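Local coordinates for leucine--tRNA ligase (Agrobacterium radiobacter, PDB 5AH5), which probably catalyses the ATP-dependent attachment of L-leucine to tRNA(Leu), as a class I aminoacyl-tRNA synthetase, at residues Tyr54-Asp58 and Gly114-Ser118; Thr59-Met63 and Ala716-Pro720. The contacts are given in a common frame with arbitrary orientation. Residue numbers count along the deposited sequence, not the author numbering.

Contact 1: Tyr54-Asp58 and Gly114-Ser118; sequences YSMGD and GFGYS
In the catalytic domain of this class I synthetase, helix 48-66, which follows the first strand of the parallel sheet, receives at Tyr54-Asp58 the loop that leaves helix 95-112. The loop has no regular structure; Asp58 and Phe115 set the register, CA atoms 5.8 Å apart. Gly114, at phi/psi 75/25, ends helix 95-112 in a Schellman motif. Phe115 (chi1 m) leads its ring to the helix: Tyr54 CB lies 3.6 Å from Phe115 CE2, Tyr54 C sits over one ring face, and Ser55 OG, hydrogen-bonded to Val51 O, meets the ring edge at Phe115 CE1, 3.4 Å. Gly116 centres an inverse gamma turn; Gly116 N donates to Asp58 OD1 (2.9 Å, N-H...O angle 165°; Asp58 chi1 t), while Arg62 salt-bridges Asp58 OD2. Tyr117 (chi1 m) brings its OH, hydrogen-bonded to Glu37 OE1, 3.4 Å from Tyr54 CB. Tyr54, whose OH bonds to Met38 O, ends away from the loop, in the leucyl-sulfamoyl adenosine pocket. One water donates to Tyr54 O (2.4 Å) and Tyr117 OH (2.7 Å).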
# COMPACT_ATOMS: atom_id res chain seq x y z
N TYR B 54 -10.41 3.08 5.72
CA TYR B 54 -10.10 3.94 6.84
C TYR B 54 -10.73 3.40 8.13
O TYR B 54 -10.24 3.62 9.25
CB TYR B 54 -10.46 5.41 6.51
CG TYR B 54 -9.74 6.00 5.27
CD1 TYR B 54 -8.52 5.53 4.86
CD2 TYR B 54 -10.26 7.08 4.54
CE1 TYR B 54 -7.86 6.02 3.78
CE2 TYR B 54 -9.58 7.59 3.40
CZ TYR B 54 -8.41 7.07 3.02
OH TYR B 54 -7.67 7.57 1.92
N SER B 55 -11.86 2.74 8.00
CA SER B 55 -12.47 2.02 9.10
C SER B 55 -11.51 1.05 9.72
O SER B 55 -11.46 0.91 10.95
CB SER B 55 -13.67 1.26 8.63
OG SER B 55 -14.70 2.15 8.40
N MET B 56 -10.74 0.39 8.89
CA MET B 56 -9.80 -0.68 9.38
C MET B 56 -8.70 -0.06 10.23
O MET B 56 -8.33 -0.62 11.29
CB MET B 56 -9.17 -1.45 8.24
CG MET B 56 -10.13 -2.27 7.38
SD MET B 56 -9.33 -3.10 5.96
CE MET B 56 -10.83 -3.79 5.28
N GLY B 57 -8.19 1.09 9.78
CA GLY B 57 -7.19 1.81 10.52
C GLY B 57 -7.73 2.34 11.79
O GLY B 57 -7.04 2.25 12.79
N ASP B 58 -8.97 2.86 11.80
CA ASP B 58 -9.50 3.36 13.02
C ASP B 58 -9.72 2.26 14.13
O ASP B 58 -9.55 2.51 15.31
CB ASP B 58 -10.84 4.01 12.82
CG ASP B 58 -11.25 4.86 14.01
OD1 ASP B 58 -10.43 5.69 14.46
OD2 ASP B 58 -12.38 4.71 14.53
N GLY B 114 -16.69 9.08 12.83
CA GLY B 114 -16.04 8.82 14.08
C GLY B 114 -14.65 8.31 13.89
O GLY B 114 -14.12 7.63 14.75
N PHE B 115 -14.02 8.62 12.77
CA PHE B 115 -12.66 8.26 12.58
C PHE B 115 -11.72 9.16 13.43
O PHE B 115 -11.67 10.41 13.27
CB PHE B 115 -12.26 8.34 11.09
CG PHE B 115 -12.93 7.33 10.17
CD1 PHE B 115 -13.45 6.13 10.61
CD2 PHE B 115 -12.97 7.59 8.81
CE1 PHE B 115 -14.02 5.22 9.71
CE2 PHE B 115 -13.50 6.71 7.91
CZ PHE B 115 -14.05 5.51 8.36
N GLY B 116 -10.91 8.51 14.28
CA GLY B 116 -10.15 9.19 15.33
C GLY B 116 -8.73 9.54 14.90
O GLY B 116 -7.82 8.92 15.32
N TYR B 117 -8.58 10.58 14.08
CA TYR B 117 -7.31 10.99 13.56
C TYR B 117 -6.69 12.05 14.49
O TYR B 117 -7.38 12.68 15.28
CB TYR B 117 -7.45 11.51 12.13
CG TYR B 117 -7.72 10.44 11.14
CD1 TYR B 117 -6.75 9.51 10.84
CD2 TYR B 117 -8.91 10.39 10.45
CE1 TYR B 117 -6.97 8.53 9.92
CE2 TYR B 117 -9.15 9.41 9.51
CZ TYR B 117 -8.22 8.48 9.27
OH TYR B 117 -8.47 7.49 8.36
N SER B 118 -5.38 12.07 14.52
CA SER B 118 -4.60 13.07 15.23
C SER B 118 -4.46 14.27 14.21
O SER B 118 -3.51 14.39 13.41
CB SER B 118 -3.22 12.57 15.59
OG SER B 118 -2.47 13.60 16.29
O HOH W 1 -9.32 5.65 10.19

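Contact 2: Thr59-Met63 and Ala716-Pro720; sequences TLARM and APFAP
This is a buried interdomain contact: helix 48-66 of the class I catalytic domain meets, through Thr59-Met63, the connection between helices 701-715 and 720-729 of the anticodon-binding domain. Residues 59-63 are regular helix; 716-718 keep helical phi/psi without the regular bonds, and Ala719 is the N-cap of helix 720-729. The closest CA pair is Thr59 and Pro717, 4.6 Å apart; Pro717, the most covered residue (84 Å²), brings its CG to 4.3 Å from Met63 CB. Thr59 (chi1 m) sets OG1 2.9 Å from Pro717 O, but its one proton has another acceptor within reach. Its CG2 makes a CH-pi contact over the Phe718 face, 4.1 Å from the ring centroid and 28° off the normal. A water joins Thr59 OG1 (2.5 Å) to Phe718 O (3.2 Å). The Arg62 CA-to-CB bond points toward 716-720, and the extended chain (m, t, t) brings the guanidinium beside Pro720, with NE salt-bridged to Asp58; a second water accepts from Arg62 NH1 at 2.7 Å. Over one guanidinium face lies Pro720, its CB 3.3 Å from Arg62 NH1.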
# COMPACT_ATOMS: atom_id res chain seq x y z
N THR B 59 -10.29 1.13 13.71
CA THR B 59 -10.51 0.01 14.56
C THR B 59 -9.21 -0.44 15.20
O THR B 59 -9.14 -0.59 16.43
CB THR B 59 -11.26 -1.12 13.79
OG1 THR B 59 -12.60 -0.66 13.55
CG2 THR B 59 -11.31 -2.41 14.62
N LEU B 60 -8.17 -0.65 14.40
CA LEU B 60 -6.92 -1.01 14.93
C LEU B 60 -6.41 0.07 15.91
O LEU B 60 -6.01 -0.22 17.04
CB LEU B 60 -5.94 -1.20 13.78
CG LEU B 60 -4.52 -1.52 14.21
CD1 LEU B 60 -4.47 -2.77 15.09
CD2 LEU B 60 -3.70 -1.72 12.98
N ALA B 61 -6.46 1.34 15.49
CA ALA B 61 -5.88 2.39 16.31
C ALA B 61 -6.58 2.46 17.68
O ALA B 61 -5.92 2.59 18.67
CB ALA B 61 -5.99 3.74 15.61
N ARG B 62 -7.91 2.42 17.71
CA ARG B 62 -8.64 2.49 18.93
C ARG B 62 -8.27 1.34 19.90
O ARG B 62 -8.16 1.54 21.09
CB ARG B 62 -10.14 2.41 18.65
CG ARG B 62 -10.71 3.73 18.15
CD ARG B 62 -12.15 3.54 17.76
NE ARG B 62 -12.76 4.74 17.25
CZ ARG B 62 -13.41 5.66 17.94
NH1 ARG B 62 -13.56 5.60 19.24
NH2 ARG B 62 -13.93 6.70 17.29
N MET B 63 -8.03 0.15 19.35
CA MET B 63 -7.64 -0.96 20.17
C MET B 63 -6.23 -0.68 20.70
O MET B 63 -5.97 -0.95 21.87
CB MET B 63 -7.62 -2.29 19.40
CG MET B 63 -7.51 -3.41 20.40
SD MET B 63 -7.37 -4.97 19.62
CE MET B 63 -5.79 -5.15 18.84
N ALA B 716 -16.17 -1.76 21.16
CA ALA B 716 -15.85 -0.33 21.00
C ALA B 716 -15.03 0.07 19.81
O ALA B 716 -15.33 1.09 19.26
CB ALA B 716 -15.20 0.24 22.25
N PRO B 717 -13.97 -0.69 19.46
CA PRO B 717 -13.20 -0.37 18.31
C PRO B 717 -13.98 -0.47 16.99
O PRO B 717 -13.64 0.29 16.03
CB PRO B 717 -12.07 -1.39 18.33
CG PRO B 717 -11.91 -1.80 19.74
CD PRO B 717 -13.30 -1.72 20.30
N PHE B 718 -15.00 -1.34 16.96
CA PHE B 718 -15.83 -1.64 15.79
C PHE B 718 -17.00 -0.74 15.70
O PHE B 718 -17.37 -0.30 14.60
CB PHE B 718 -16.33 -3.16 15.80
CG PHE B 718 -15.21 -4.12 15.94
CD1 PHE B 718 -14.51 -4.52 14.85
CD2 PHE B 718 -14.84 -4.57 17.20
CE1 PHE B 718 -13.47 -5.38 14.97
CE2 PHE B 718 -13.77 -5.42 17.34
CZ PHE B 718 -13.09 -5.83 16.23
N ALA B 719 -17.66 -0.56 16.83
CA ALA B 719 -18.89 0.22 16.93
C ALA B 719 -18.75 1.20 18.10
O ALA B 719 -19.46 1.13 19.11
CB ALA B 719 -20.12 -0.64 17.08
N PRO B 720 -17.86 2.19 17.94
CA PRO B 720 -17.44 3.06 19.05
C PRO B 720 -18.47 3.96 19.65
O PRO B 720 -18.42 4.22 20.86
CB PRO B 720 -16.28 3.90 18.43
CG PRO B 720 -16.56 3.90 17.00
CD PRO B 720 -17.03 2.45 16.76
O HOH W 2 -14.81 0.24 12.68
O HOH W 3 -13.69 3.38 20.84

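Contacts 1 and 2 use successive turns of helix 48-66, and lie about 8 Å apart, centre to centre. Arg62 joins them: its NE forms a salt bridge with Asp58 OD2 within the helix, and Arg62 NH2 lies 2.7 Å from Gly114 O, a probable hydrogen bond, so the residue facing Pro720 in contact 2 also reaches the loop of contact 1. Arg596 of helix 592-601 adds a second salt bridge to Asp58 and touches Thr59. The Tyr54 side chain, about 3 Å from the bound leucyl-sulfamoyl adenosine at the nearest atoms, places contact 1 beside the pocket, whereas contact 2 lies away from it. One helix thus runs from the ligand pocket to the anticodon-binding domain.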